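Local coordinates for hypothetical protein Atu1826 (Agrobacterium tumefaciens, PDB 2I3D), which is of unknown function but is probably a serine hydrolase of the alpha/beta-hydrolase fold, at residues Leu53-Gln58 against Ala127-Gly132; Phe85-Ile90 against Ala101-Asp106; Ser162-Cys167 against Glu192-Gln197; Ser170-Asn175 against Leu201-Thr206; Phe72-Lys77 against Glu224-Leu229. All coordinates share one frame; numbering follows the deposited sequence. Where two conformers were deposited one is given.

Interaction 1: residues Leu53-Gln58 against Ala127-Gly132; sequences LHPHPQ and AGYSFG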
# COMPACT_ATOMS: atom_id res chain seq x y z
N LEU B 53 -5.57 8.13 9.38
CA LEU B 53 -4.31 7.77 10.04
C LEU B 53 -3.75 6.46 9.51
O LEU B 53 -4.49 5.50 9.35
CB LEU B 53 -4.52 7.70 11.58
CG LEU B 53 -5.04 9.02 12.16
CD1 LEU B 53 -5.45 8.88 13.65
CD2 LEU B 53 -4.02 10.15 11.93
N HIS B 54 -2.45 6.44 9.21
CA HIS B 54 -1.85 5.30 8.49
C HIS B 54 -1.18 4.23 9.39
O HIS B 54 -1.02 4.45 10.61
CB HIS B 54 -0.89 5.84 7.40
CG HIS B 54 0.38 6.44 7.95
ND1 HIS B 54 1.39 5.69 8.49
CD2 HIS B 54 0.81 7.73 7.95
CE1 HIS B 54 2.40 6.49 8.83
NE2 HIS B 54 2.08 7.73 8.49
N PRO B 55 -0.82 3.06 8.82
CA PRO B 55 -0.13 2.03 9.58
C PRO B 55 1.28 2.34 10.05
O PRO B 55 1.90 3.35 9.64
CB PRO B 55 -0.06 0.82 8.61
CG PRO B 55 -1.23 1.05 7.67
CD PRO B 55 -1.24 2.58 7.48
N HIS B 56 1.80 1.43 10.87
CA HIS B 56 3.19 1.53 11.33
C HIS B 56 4.14 1.36 10.13
O HIS B 56 3.84 0.61 9.19
CB HIS B 56 3.44 0.41 12.33
CG HIS B 56 4.69 0.56 13.12
ND1 HIS B 56 5.93 0.24 12.61
CD2 HIS B 56 4.88 0.91 14.41
CE1 HIS B 56 6.84 0.43 13.56
NE2 HIS B 56 6.22 0.84 14.66
N PRO B 57 5.30 2.03 10.15
CA PRO B 57 6.26 1.79 9.03
C PRO B 57 6.74 0.34 8.86
O PRO B 57 7.18 -0.03 7.74
CB PRO B 57 7.43 2.73 9.34
CG PRO B 57 7.30 3.08 10.82
CD PRO B 57 5.77 3.07 11.09
N GLN B 58 6.64 -0.49 9.89
CA GLN B 58 7.07 -1.88 9.73
C GLN B 58 6.17 -2.62 8.72
O GLN B 58 6.60 -3.62 8.10
CB GLN B 58 7.13 -2.62 11.06
CG GLN B 58 5.77 -3.10 11.59
CD GLN B 58 5.87 -3.62 13.01
OE1 GLN B 58 6.95 -4.06 13.45
NE2 GLN B 58 4.75 -3.57 13.76
N ALA B 127 -10.57 8.06 10.91
CA ALA B 127 -10.51 6.72 10.31
C ALA B 127 -9.06 6.31 10.35
O ALA B 127 -8.20 7.08 9.90
CB ALA B 127 -11.02 6.76 8.88
N GLY B 128 -8.76 5.14 10.91
CA GLY B 128 -7.38 4.69 11.05
C GLY B 128 -7.21 3.24 10.61
O GLY B 128 -8.11 2.44 10.79
N TYR B 129 -6.04 2.90 10.07
CA TYR B 129 -5.77 1.54 9.61
C TYR B 129 -4.58 0.97 10.37
O TYR B 129 -3.50 1.59 10.42
CB TYR B 129 -5.53 1.62 8.08
CG TYR B 129 -5.03 0.35 7.45
CD1 TYR B 129 -5.39 -0.90 7.96
CD2 TYR B 129 -4.18 0.42 6.34
CE1 TYR B 129 -4.86 -2.11 7.36
CE2 TYR B 129 -3.66 -0.75 5.76
CZ TYR B 129 -4.00 -1.98 6.27
OH TYR B 129 -3.47 -3.06 5.60
N SER B 130 -4.78 -0.18 11.02
CA SER B 130 -3.76 -0.86 11.75
C SER B 130 -3.28 -0.00 12.94
O SER B 130 -4.11 0.42 13.76
CB SER B 130 -2.64 -1.31 10.81
OG SER B 130 -1.82 -2.32 11.40
N PHE B 131 -1.97 0.28 13.04
CA PHE B 131 -1.48 1.19 14.09
C PHE B 131 -2.29 2.52 14.09
O PHE B 131 -2.60 3.09 15.14
CB PHE B 131 0.01 1.44 13.86
CG PHE B 131 0.63 2.53 14.73
CD1 PHE B 131 1.23 2.21 15.93
CD2 PHE B 131 0.74 3.82 14.24
CE1 PHE B 131 1.87 3.20 16.67
CE2 PHE B 131 1.38 4.83 14.97
CZ PHE B 131 1.92 4.52 16.17
N GLY B 132 -2.63 3.02 12.89
CA GLY B 132 -3.45 4.21 12.76
C GLY B 132 -4.81 4.11 13.47
O GLY B 132 -5.31 5.12 13.94
O HOH W 1 0.56 -1.08 11.71

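Interaction 2: residues Phe85-Ile90 against Ala101-Asp106; sequences FNFRSI and AGELSD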
# COMPACT_ATOMS: atom_id res chain seq x y z
N PHE B 85 -2.19 12.47 6.66
CA PHE B 85 -0.81 12.98 6.82
C PHE B 85 0.15 11.88 7.26
O PHE B 85 -0.27 10.84 7.76
CB PHE B 85 -0.80 14.13 7.85
CG PHE B 85 -0.99 13.67 9.28
CD1 PHE B 85 0.13 13.44 10.09
CD2 PHE B 85 -2.27 13.44 9.80
CE1 PHE B 85 -0.02 12.97 11.40
CE2 PHE B 85 -2.43 12.96 11.12
CZ PHE B 85 -1.30 12.74 11.91
N ASN B 86 1.45 12.14 7.09
CA ASN B 86 2.48 11.21 7.49
C ASN B 86 2.87 11.47 8.92
O ASN B 86 3.15 12.62 9.29
CB ASN B 86 3.70 11.36 6.58
CG ASN B 86 3.56 10.57 5.30
OD1 ASN B 86 2.81 9.57 5.24
ND2 ASN B 86 4.31 10.97 4.27
N PHE B 87 2.88 10.42 9.73
CA PHE B 87 3.39 10.55 11.11
C PHE B 87 4.85 11.01 11.10
O PHE B 87 5.56 10.83 10.10
CB PHE B 87 3.29 9.24 11.90
CG PHE B 87 1.88 8.90 12.33
CD1 PHE B 87 1.10 9.80 13.10
CD2 PHE B 87 1.33 7.65 11.99
CE1 PHE B 87 -0.22 9.44 13.49
CE2 PHE B 87 0.03 7.27 12.39
CZ PHE B 87 -0.76 8.17 13.13
N ARG B 88 5.30 11.58 12.22
CA ARG B 88 6.75 11.90 12.39
C ARG B 88 7.63 10.76 11.88
O ARG B 88 7.35 9.56 12.17
CB ARG B 88 7.10 12.16 13.87
CG ARG B 88 6.86 10.98 14.80
CD ARG B 88 7.00 11.40 16.29
NE ARG B 88 6.08 12.47 16.65
CZ ARG B 88 6.22 13.24 17.73
NH1 ARG B 88 7.23 13.00 18.56
NH2 ARG B 88 5.34 14.22 17.98
N SER B 89 8.68 11.15 11.14
CA SER B 89 9.73 10.26 10.56
C SER B 89 9.34 9.69 9.21
O SER B 89 10.21 9.20 8.50
CB SER B 89 10.14 9.12 11.48
OG SER B 89 9.29 7.98 11.31
N ILE B 90 8.04 9.71 8.86
CA ILE B 90 7.55 9.12 7.60
C ILE B 90 7.54 10.19 6.46
O ILE B 90 7.07 11.32 6.63
CB ILE B 90 6.11 8.56 7.82
CG1 ILE B 90 6.01 7.66 9.09
CG2 ILE B 90 5.55 7.90 6.52
CD1 ILE B 90 6.88 6.42 9.10
N ALA B 101 2.97 7.59 21.72
CA ALA B 101 2.67 8.93 22.27
C ALA B 101 2.92 10.07 21.27
O ALA B 101 2.11 11.01 21.14
CB ALA B 101 3.46 9.16 23.56
N GLY B 102 4.06 10.02 20.59
CA GLY B 102 4.36 11.08 19.62
C GLY B 102 3.36 11.12 18.47
O GLY B 102 2.96 12.18 17.99
N GLU B 103 2.94 9.95 18.01
CA GLU B 103 2.05 9.90 16.86
C GLU B 103 0.67 10.38 17.24
O GLU B 103 -0.00 11.06 16.44
CB GLU B 103 2.05 8.49 16.26
CG GLU B 103 3.41 8.21 15.50
CD GLU B 103 4.50 7.72 16.43
OE1 GLU B 103 4.18 6.99 17.39
OE2 GLU B 103 5.68 8.02 16.18
N LEU B 104 0.27 10.11 18.50
CA LEU B 104 -0.97 10.69 19.00
C LEU B 104 -0.87 12.22 19.04
O LEU B 104 -1.79 12.91 18.62
CB LEU B 104 -1.33 10.15 20.39
CG LEU B 104 -2.59 10.76 21.01
CD1 LEU B 104 -3.85 10.58 20.17
CD2 LEU B 104 -2.82 10.15 22.41
N SER B 105 0.27 12.76 19.48
CA SER B 105 0.48 14.21 19.48
C SER B 105 0.42 14.78 18.08
O SER B 105 -0.20 15.83 17.87
CB SER B 105 1.79 14.58 20.16
OG SER B 105 1.62 14.24 21.53
N ASP B 106 1.03 14.06 17.11
CA ASP B 106 0.94 14.45 15.71
C ASP B 106 -0.51 14.55 15.23
O ASP B 106 -0.89 15.53 14.58
CB ASP B 106 1.66 13.43 14.80
CG ASP B 106 3.17 13.41 15.02
OD1 ASP B 106 3.69 14.40 15.63
OD2 ASP B 106 3.83 12.40 14.61

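Interaction 3: residues Ser162-Cys167 against Glu192-Gln197; sequences SFLAPC and EKLKTQ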
# COMPACT_ATOMS: atom_id res chain seq x y z
N SER B 162 -7.27 -0.57 26.22
CA SER B 162 -8.10 -0.63 27.40
C SER B 162 -8.42 0.80 27.88
O SER B 162 -9.29 0.96 28.74
CB SER B 162 -7.47 -1.50 28.49
OG SER B 162 -6.48 -0.79 29.08
N PHE B 163 -7.80 1.83 27.28
CA PHE B 163 -8.19 3.26 27.51
C PHE B 163 -9.65 3.56 27.07
O PHE B 163 -10.21 4.58 27.43
CB PHE B 163 -7.24 4.23 26.80
CG PHE B 163 -7.26 4.07 25.29
CD1 PHE B 163 -8.21 4.72 24.52
CD2 PHE B 163 -6.34 3.23 24.65
CE1 PHE B 163 -8.25 4.54 23.12
CE2 PHE B 163 -6.40 3.04 23.26
CZ PHE B 163 -7.35 3.68 22.51
N LEU B 164 -10.22 2.72 26.20
CA LEU B 164 -11.60 2.92 25.75
C LEU B 164 -12.59 2.51 26.84
O LEU B 164 -13.14 1.37 26.86
CB LEU B 164 -11.87 2.10 24.51
CG LEU B 164 -11.23 2.65 23.23
CD1 LEU B 164 -11.23 1.56 22.13
CD2 LEU B 164 -11.93 3.97 22.74
N ALA B 165 -12.84 3.42 27.75
CA ALA B 165 -13.59 3.06 28.96
C ALA B 165 -14.36 4.26 29.52
O ALA B 165 -14.00 4.80 30.58
CB ALA B 165 -12.63 2.50 29.99
N PRO B 166 -15.48 4.62 28.88
CA PRO B 166 -15.95 3.85 27.73
C PRO B 166 -15.60 4.56 26.41
O PRO B 166 -15.22 5.75 26.37
CB PRO B 166 -17.47 3.85 27.93
CG PRO B 166 -17.72 5.24 28.51
CD PRO B 166 -16.44 5.70 29.22
N CYS B 167 -15.72 3.78 25.35
CA CYS B 167 -15.71 4.32 24.04
C CYS B 167 -16.86 5.33 23.94
O CYS B 167 -17.99 5.00 24.26
CB CYS B 167 -15.82 3.20 23.02
SG CYS B 167 -15.74 3.76 21.31
N GLU B 192 -16.23 -7.37 21.77
CA GLU B 192 -17.13 -7.82 22.86
C GLU B 192 -17.05 -6.89 24.07
O GLU B 192 -18.09 -6.58 24.69
CB GLU B 192 -16.83 -9.26 23.27
CG GLU B 192 -17.29 -10.30 22.26
CD GLU B 192 -18.81 -10.41 22.17
OE1 GLU B 192 -19.48 -10.71 23.18
OE2 GLU B 192 -19.33 -10.17 21.09
N LYS B 193 -15.84 -6.45 24.43
CA LYS B 193 -15.68 -5.49 25.53
C LYS B 193 -16.43 -4.18 25.23
O LYS B 193 -17.20 -3.69 26.04
CB LYS B 193 -14.17 -5.25 25.81
CG LYS B 193 -13.81 -4.07 26.68
CD LYS B 193 -14.28 -4.33 28.08
CE LYS B 193 -13.94 -3.14 28.97
NZ LYS B 193 -14.59 -3.24 30.31
N LEU B 194 -16.25 -3.65 24.01
CA LEU B 194 -16.88 -2.39 23.66
C LEU B 194 -18.39 -2.52 23.63
O LEU B 194 -19.08 -1.55 23.95
CB LEU B 194 -16.38 -1.87 22.31
CG LEU B 194 -14.88 -1.54 22.33
CD1 LEU B 194 -14.46 -0.95 20.95
CD2 LEU B 194 -14.51 -0.61 23.52
N LYS B 195 -18.88 -3.70 23.26
CA LYS B 195 -20.34 -3.93 23.11
C LYS B 195 -21.05 -3.96 24.47
O LYS B 195 -22.30 -3.86 24.55
CB LYS B 195 -20.65 -5.18 22.25
CG LYS B 195 -20.24 -4.95 20.77
CD LYS B 195 -20.66 -6.08 19.81
CE LYS B 195 -20.70 -5.56 18.31
NZ LYS B 195 -20.86 -6.70 17.34
N THR B 196 -20.30 -4.01 25.57
CA THR B 196 -20.90 -3.91 26.91
C THR B 196 -21.23 -2.48 27.32
O THR B 196 -21.82 -2.24 28.38
CB THR B 196 -19.98 -4.51 28.01
OG1 THR B 196 -18.82 -3.70 28.16
CG2 THR B 196 -19.59 -5.95 27.66
N GLN B 197 -20.79 -1.51 26.51
CA GLN B 197 -20.91 -0.11 26.85
C GLN B 197 -22.23 0.49 26.28
O GLN B 197 -22.42 0.52 25.08
CB GLN B 197 -19.63 0.60 26.37
CG GLN B 197 -18.37 -0.11 26.96
CD GLN B 197 -17.03 0.44 26.48
OE1 GLN B 197 -16.97 1.23 25.54
NE2 GLN B 197 -15.94 0.02 27.13

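Interaction 4: residues Ser170-Asn175 against Leu201-Thr206; sequences SGLIIN and LITHRT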
# COMPACT_ATOMS: atom_id res chain seq x y z
N SER B 170 -20.21 5.84 18.53
CA SER B 170 -20.47 4.71 17.67
C SER B 170 -19.45 4.73 16.51
O SER B 170 -19.02 5.78 16.06
CB SER B 170 -21.88 4.87 17.09
OG SER B 170 -22.84 4.75 18.16
N GLY B 171 -19.13 3.54 16.00
CA GLY B 171 -18.24 3.49 14.85
C GLY B 171 -18.15 2.07 14.29
O GLY B 171 -18.83 1.14 14.76
N LEU B 172 -17.27 1.93 13.31
CA LEU B 172 -17.08 0.69 12.55
C LEU B 172 -15.72 0.09 12.88
O LEU B 172 -14.70 0.80 12.84
CB LEU B 172 -17.11 1.06 11.06
CG LEU B 172 -16.74 -0.08 10.09
CD1 LEU B 172 -17.78 -1.18 10.09
CD2 LEU B 172 -16.54 0.47 8.70
N ILE B 173 -15.71 -1.22 13.16
CA ILE B 173 -14.46 -1.97 13.28
C ILE B 173 -14.56 -3.02 12.20
O ILE B 173 -15.57 -3.74 12.10
CB ILE B 173 -14.29 -2.60 14.68
CG1 ILE B 173 -14.12 -1.48 15.71
CG2 ILE B 173 -13.11 -3.55 14.71
CD1 ILE B 173 -14.03 -1.94 17.17
N ILE B 174 -13.51 -3.10 11.36
CA ILE B 174 -13.57 -4.06 10.26
C ILE B 174 -12.23 -4.78 10.17
O ILE B 174 -11.17 -4.15 10.25
CB ILE B 174 -14.05 -3.38 8.92
CG1 ILE B 174 -14.09 -4.35 7.75
CG2 ILE B 174 -13.18 -2.12 8.64
CD1 ILE B 174 -15.13 -3.78 6.72
N ASN B 175 -12.28 -6.11 10.09
CA ASN B 175 -11.04 -6.93 10.12
C ASN B 175 -11.29 -8.16 9.28
O ASN B 175 -12.43 -8.50 8.99
CB ASN B 175 -10.61 -7.34 11.54
CG ASN B 175 -11.64 -8.28 12.25
OD1 ASN B 175 -11.31 -9.40 12.69
ND2 ASN B 175 -12.87 -7.81 12.37
N LEU B 201 -23.24 2.13 19.43
CA LEU B 201 -23.33 0.89 18.64
C LEU B 201 -22.00 0.71 17.94
O LEU B 201 -21.55 1.60 17.16
CB LEU B 201 -24.42 1.01 17.55
CG LEU B 201 -24.56 -0.23 16.65
CD1 LEU B 201 -24.97 -1.45 17.48
CD2 LEU B 201 -25.57 -0.02 15.54
N ILE B 202 -21.39 -0.44 18.21
CA ILE B 202 -20.19 -0.91 17.50
C ILE B 202 -20.66 -1.78 16.33
O ILE B 202 -21.30 -2.83 16.54
CB ILE B 202 -19.21 -1.70 18.42
CG1 ILE B 202 -18.73 -0.83 19.58
CG2 ILE B 202 -18.01 -2.20 17.62
CD1 ILE B 202 -17.93 0.42 19.20
N THR B 203 -20.38 -1.32 15.11
CA THR B 203 -20.70 -2.13 13.91
C THR B 203 -19.40 -2.87 13.60
O THR B 203 -18.37 -2.23 13.33
CB THR B 203 -21.14 -1.22 12.74
OG1 THR B 203 -22.42 -0.65 13.08
CG2 THR B 203 -21.28 -2.03 11.44
N HIS B 204 -19.44 -4.19 13.68
CA HIS B 204 -18.23 -4.98 13.52
C HIS B 204 -18.41 -5.93 12.34
O HIS B 204 -19.24 -6.86 12.41
CB HIS B 204 -17.94 -5.79 14.77
CG HIS B 204 -16.79 -6.73 14.62
ND1 HIS B 204 -16.67 -7.91 15.33
CD2 HIS B 204 -15.68 -6.64 13.84
CE1 HIS B 204 -15.53 -8.50 14.99
NE2 HIS B 204 -14.91 -7.75 14.10
N ARG B 205 -17.65 -5.70 11.27
CA ARG B 205 -17.72 -6.60 10.13
C ARG B 205 -16.42 -7.39 10.03
O ARG B 205 -15.35 -6.82 10.11
CB ARG B 205 -17.92 -5.76 8.85
CG ARG B 205 -17.96 -6.56 7.56
CD ARG B 205 -19.27 -7.45 7.45
NE ARG B 205 -19.08 -8.40 6.35
CZ ARG B 205 -19.46 -9.67 6.37
NH1 ARG B 205 -20.13 -10.18 7.42
NH2 ARG B 205 -19.22 -10.43 5.30
N THR B 206 -16.52 -8.70 9.84
CA THR B 206 -15.37 -9.55 9.60
C THR B 206 -15.44 -9.98 8.13
O THR B 206 -16.46 -10.57 7.69
CB THR B 206 -15.36 -10.76 10.54
OG1 THR B 206 -15.35 -10.31 11.91
CG2 THR B 206 -14.10 -11.66 10.27
O HOH W 2 -13.37 -10.81 14.10

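Interaction 5: residues Phe72-Lys77 against Glu224-Leu229; sequences FYLFQK and ECEDYL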
# COMPACT_ATOMS: atom_id res chain seq x y z
N PHE B 72 -9.51 8.33 2.69
CA PHE B 72 -9.50 9.76 2.40
C PHE B 72 -10.53 10.10 1.31
O PHE B 72 -11.37 11.01 1.47
CB PHE B 72 -8.10 10.16 1.99
CG PHE B 72 -7.94 11.61 1.64
CD1 PHE B 72 -7.39 12.50 2.57
CD2 PHE B 72 -8.29 12.08 0.36
CE1 PHE B 72 -7.19 13.85 2.24
CE2 PHE B 72 -8.10 13.42 0.01
CZ PHE B 72 -7.55 14.32 0.95
N TYR B 73 -10.47 9.39 0.18
CA TYR B 73 -11.36 9.68 -0.94
C TYR B 73 -12.85 9.48 -0.59
O TYR B 73 -13.69 10.27 -1.01
CB TYR B 73 -10.96 8.79 -2.12
CG TYR B 73 -11.65 9.13 -3.41
CD1 TYR B 73 -11.37 10.33 -4.09
CD2 TYR B 73 -12.56 8.26 -3.96
CE1 TYR B 73 -12.01 10.63 -5.30
CE2 TYR B 73 -13.21 8.56 -5.16
CZ TYR B 73 -12.93 9.74 -5.80
OH TYR B 73 -13.59 9.96 -6.99
N LEU B 74 -13.17 8.45 0.22
CA LEU B 74 -14.53 8.24 0.71
C LEU B 74 -15.09 9.47 1.43
O LEU B 74 -16.21 9.96 1.13
CB LEU B 74 -14.56 7.04 1.66
CG LEU B 74 -15.92 6.81 2.33
CD1 LEU B 74 -17.06 6.74 1.28
CD2 LEU B 74 -15.81 5.47 3.13
N PHE B 75 -14.34 9.96 2.41
CA PHE B 75 -14.82 11.12 3.15
C PHE B 75 -14.90 12.37 2.27
O PHE B 75 -15.86 13.14 2.37
CB PHE B 75 -13.97 11.35 4.40
CG PHE B 75 -14.26 10.36 5.49
CD1 PHE B 75 -15.32 10.58 6.40
CD2 PHE B 75 -13.51 9.16 5.60
CE1 PHE B 75 -15.60 9.63 7.44
CE2 PHE B 75 -13.77 8.20 6.64
CZ PHE B 75 -14.83 8.42 7.54
N GLN B 76 -13.91 12.52 1.40
CA GLN B 76 -13.86 13.62 0.43
C GLN B 76 -15.16 13.66 -0.36
O GLN B 76 -15.85 14.69 -0.46
CB GLN B 76 -12.69 13.40 -0.57
CG GLN B 76 -12.59 14.52 -1.63
CD GLN B 76 -11.36 14.44 -2.52
OE1 GLN B 76 -10.45 13.63 -2.32
NE2 GLN B 76 -11.33 15.31 -3.52
N LYS B 77 -15.47 12.52 -0.96
CA LYS B 77 -16.66 12.42 -1.81
C LYS B 77 -17.96 12.67 -1.05
O LYS B 77 -18.94 13.03 -1.69
CB LYS B 77 -16.77 11.04 -2.46
CG LYS B 77 -15.73 10.68 -3.49
CD LYS B 77 -16.09 9.26 -4.05
CE LYS B 77 -16.03 8.19 -2.92
NZ LYS B 77 -17.00 7.03 -3.00
N GLU B 224 -17.78 -1.78 2.23
CA GLU B 224 -18.34 -1.84 3.60
C GLU B 224 -18.15 -0.51 4.31
O GLU B 224 -19.08 -0.04 4.97
CB GLU B 224 -17.66 -2.96 4.39
CG GLU B 224 -17.99 -4.39 3.86
CD GLU B 224 -19.37 -4.92 4.24
OE1 GLU B 224 -20.15 -4.24 4.94
OE2 GLU B 224 -19.64 -6.07 3.85
N CYS B 225 -16.97 0.10 4.16
CA CYS B 225 -16.75 1.46 4.73
C CYS B 225 -17.74 2.51 4.14
O CYS B 225 -18.32 3.30 4.86
CB CYS B 225 -15.31 1.91 4.50
SG CYS B 225 -14.15 0.88 5.45
N GLU B 226 -17.92 2.48 2.81
CA GLU B 226 -18.87 3.37 2.14
C GLU B 226 -20.31 3.19 2.66
O GLU B 226 -20.95 4.17 3.05
CB GLU B 226 -18.79 3.17 0.63
CG GLU B 226 -19.68 4.05 -0.16
CD GLU B 226 -19.59 3.74 -1.67
OE1 GLU B 226 -19.32 2.55 -2.06
OE2 GLU B 226 -19.79 4.69 -2.45
N ASP B 227 -20.76 1.94 2.72
CA ASP B 227 -22.12 1.62 3.19
C ASP B 227 -22.28 2.10 4.62
O ASP B 227 -23.32 2.67 4.96
CB ASP B 227 -22.40 0.12 3.12
CG ASP B 227 -22.44 -0.42 1.70
OD1 ASP B 227 -22.47 0.37 0.73
OD2 ASP B 227 -22.44 -1.65 1.56
N TYR B 228 -21.26 1.91 5.44
CA TYR B 228 -21.37 2.30 6.85
C TYR B 228 -21.53 3.85 6.94
O TYR B 228 -22.37 4.38 7.67
CB TYR B 228 -20.14 1.85 7.64
CG TYR B 228 -20.27 2.24 9.09
CD1 TYR B 228 -21.21 1.58 9.92
CD2 TYR B 228 -19.53 3.32 9.61
CE1 TYR B 228 -21.36 1.93 11.25
CE2 TYR B 228 -19.67 3.72 10.93
CZ TYR B 228 -20.60 3.04 11.75
OH TYR B 228 -20.74 3.47 13.05
N LEU B 229 -20.70 4.57 6.22
CA LEU B 229 -20.74 6.04 6.33
C LEU B 229 -22.07 6.55 5.78
O LEU B 229 -22.70 7.45 6.37
CB LEU B 229 -19.55 6.63 5.58
CG LEU B 229 -19.48 8.16 5.60
CD1 LEU B 229 -19.35 8.63 7.03
CD2 LEU B 229 -18.27 8.61 4.74

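Interaction 1: residues Leu53-Gln58 against Ala127-Gly132
Parallel strand pairing that runs on into a turn-to-loop contact joins Leu53 to Gly128 at the C-terminal ends of two central strands of the sheet. Leu53 N donates to Ala127 O at 2.9 Å, and Leu53 O takes the N-H of Tyr129 at 3.1 Å. Beyond the strands, Pro55 sets CG against Tyr129 CD2 at 3.3 Å, a tight touch, while its CB meets Ser130 CB. Farther along, the edge of the His56 ring faces Phe131 in a T-shaped pair, planes at 89°. Gln58 N, bonded to His56 ND1 in the ring plane, fixes the rotation of that imidazole. One water accepts from His56 N and pairs with Ser130 OG, which is also hydrogen-bonded to His212. Ser130 has positive phi (64°), the strained backbone expected between strand 124-129 and helix 131-142. With Gly128 and Gly132 leaving room around it, the Gly-Tyr-Ser-Phe-Gly turn is consistent with the nucleophile elbow of alpha/beta hydrolases, with Ser130 as the presumed nucleophile.

Interaction 2: residues Phe85-Ile90 against Ala101-Asp106
Arg88 and Asp106 form the densely bonded part of this contact, a side-on salt bridge in which two guanidinium nitrogens grip one carboxylate. Arg88 NE reaches Asp106 OD2 at 3.0 Å on its syn side, though tilted out of the carboxylate plane, and Arg88 NH2 reaches Asp106 OD1 at 2.9 Å from above that plane. The backbone N of Arg88 adds a third, nearly straight bond to Asp106 OD2 (165°), from the face opposite to NE, so two donors hold this one oxygen. A bend at chi3 of Arg88 (58°) brings the guanidinium over Gly102, whose CA lies 3.4 Å above its centre. The bridge ties the loop after strand 81-85 to the first turns of helix 101-117, in the crossover from that strand toward strand 124-129 of the alpha/beta-hydrolase sheet. Next to it the contact is carbon against ring: Glu103 CB sits over the face of the Phe87 ring in a CH-pi contact, 3.8 Å from the centroid, and Phe85 CE1 touches Asp106 CB at 3.8 Å. Glu103 OE2 is hydrogen-bonded to the backbone N of Asp98 and lies 4.5 Å from Arg88 NE, well out of the guanidinium plane, so charge alone relates those two atoms. On the looser side the partly exposed Arg88 has a long, weak ion pair through NH1 with Asp98, and partly exposed Ser105 merely brings CB to 4.2 Å from Arg88 NH2.

Interaction 3: residues Ser162-Cys167 against Glu192-Gln197
A single side-chain amide, that of Gln197, spans a turn of the facing loop and behaves as a surrogate backbone: it gives a hydrogen bond to one main-chain group and takes one from another three residues on. Gln197 NE2 donates to Leu164 O at 3.1 Å, the oxygen lying close to the amide plane, and Gln197 OE1 accepts from Cys167 N at 2.8 Å, with that donor above the plane of the carbonyl. The chain is extended past CG (chi2 176°), which carries the amide across to the loop. The loop is sharply bent here: Leu164, the first anchor, is the centre of an inverse gamma turn, and a cis peptide precedes Pro166 between the two anchors. Pro166 CB rests 3.6 Å from Gln197 OE1, against the amide. Deeper in, Leu194 CD2 fits between Leu164 CB at 3.9 Å and Cys167 CB at 4.1 Å, and Met137 of helix 131-142 touches both loop residues. Thr196 OG1 turns back to Lys193 O, which also accepts from Thr196 N. Polar bonds near the surface over a small apolar core thus join the loop leading into strand 171-176 to the C-terminal end of helix 184-195, within the alpha/beta layers of the hydrolase fold.

Interaction 4: residues Ser170-Asn175 against Leu201-Thr206
Asn175, Ile173 and Arg205 carry much of the buried surface between these two neighbouring parallel strands, whose local axes run 4.8 Å apart at 17°. Backbone hydrogen bonds alternate along them: Thr203 N to Gly171 O, Ile173 N to Thr203 O, Arg205 N to Ile173 O and Asn175 N to Arg205 O. Ile173 therefore uses both its N and its O on the partner strand; on the side of the sheet it shares with Ile202 and His204, its CD1 packs 4.0 Å from Ile202 CG2. At the C-terminal end Asn175 swings its amide across to the imidazole of His204, its CG lying between the backbone N and the carbonyl carbon (chi1 65°). The amide and ring planes are 16° apart, and Asn175 ND2 gives a short but bent, weak bond to His204 NE2 (2.7 Å). A water donates to Asn175 OD1 and also bonds Thr206 OG1. On the other side of the sheet Ile174 CD1 lies against Arg205 CB at 4.0 Å, while the guanidinium of Arg205 leads away to a weak, long ion pair with Glu224. The opposite end is fixed by Ser170 OG, which accepts a straight bond from Leu201 N at 2.9 Å. Helix 184-195 connects the strands and covers the Ile202 and His204 side, completing a beta-alpha-beta crossover at the edge of the alpha/beta-hydrolase sheet.

Interaction 5: residues Phe72-Lys77 against Glu224-Leu229
Leu74 is the main bump where helices 66-77 and 218-233 meet, projecting into a hollow on the facing helix lined by Cys225, Glu226 and Leu229. Its CD2 branch seats 3.8 Å from Cys225 CB, its CD1 branch touches CB and CG of Glu226, and its CG meets Leu229 CD2 at 3.8 Å as the two leucines overlap side by side, pointing opposite ways. Leu229 answers with its own bump: CD2 sits over the face of Phe75 in a CH-pi contact, 4.2 Å from the ring centroid, while CD1 reaches Phe75 CE1. With CG of Leu229 anti to the backbone N (chi1 179°), both methyls point across the gap. The short axes come within 10.6 Å and cross at -31°; Leu74 still reaches the opposite backbone, its CD2 lying 3.7 Å from Glu226 N. Met150 of the sheet lies beneath all four apolar residues. Toward solvent, the exposed Lys77 forms a long salt bridge from NZ to Glu226 OE2 (3.7 Å); Glu226 pairs more firmly with Arg78. Dispersion and shape thus probably supply most of the hold, with charge secondary.

In the fold
Along the chain, interaction 2 falls within the span of interaction 1; interactions 3 and 4 follow, their segments alternating; interaction 5 spans 2, 3 and 4 and crosses 1. Interactions 1 and 4 lie on one eight-stranded sheet, centres about 17 Å apart: the first near its middle, the second at edge strand 202-207. Interactions 1 and 2 touch through His54, whose NE2 is probably hydrogen-bonded to Phe87 N, so the presumed nucleophile turn and the start of helix 101-117 form one buried region. Interactions 3 and 4 share helix 184-195 and its flanking strands. Interaction 5 meets interaction 1 at Ala127 and interaction 4 at Tyr228, uniting early and late parts of a putative hydrolase.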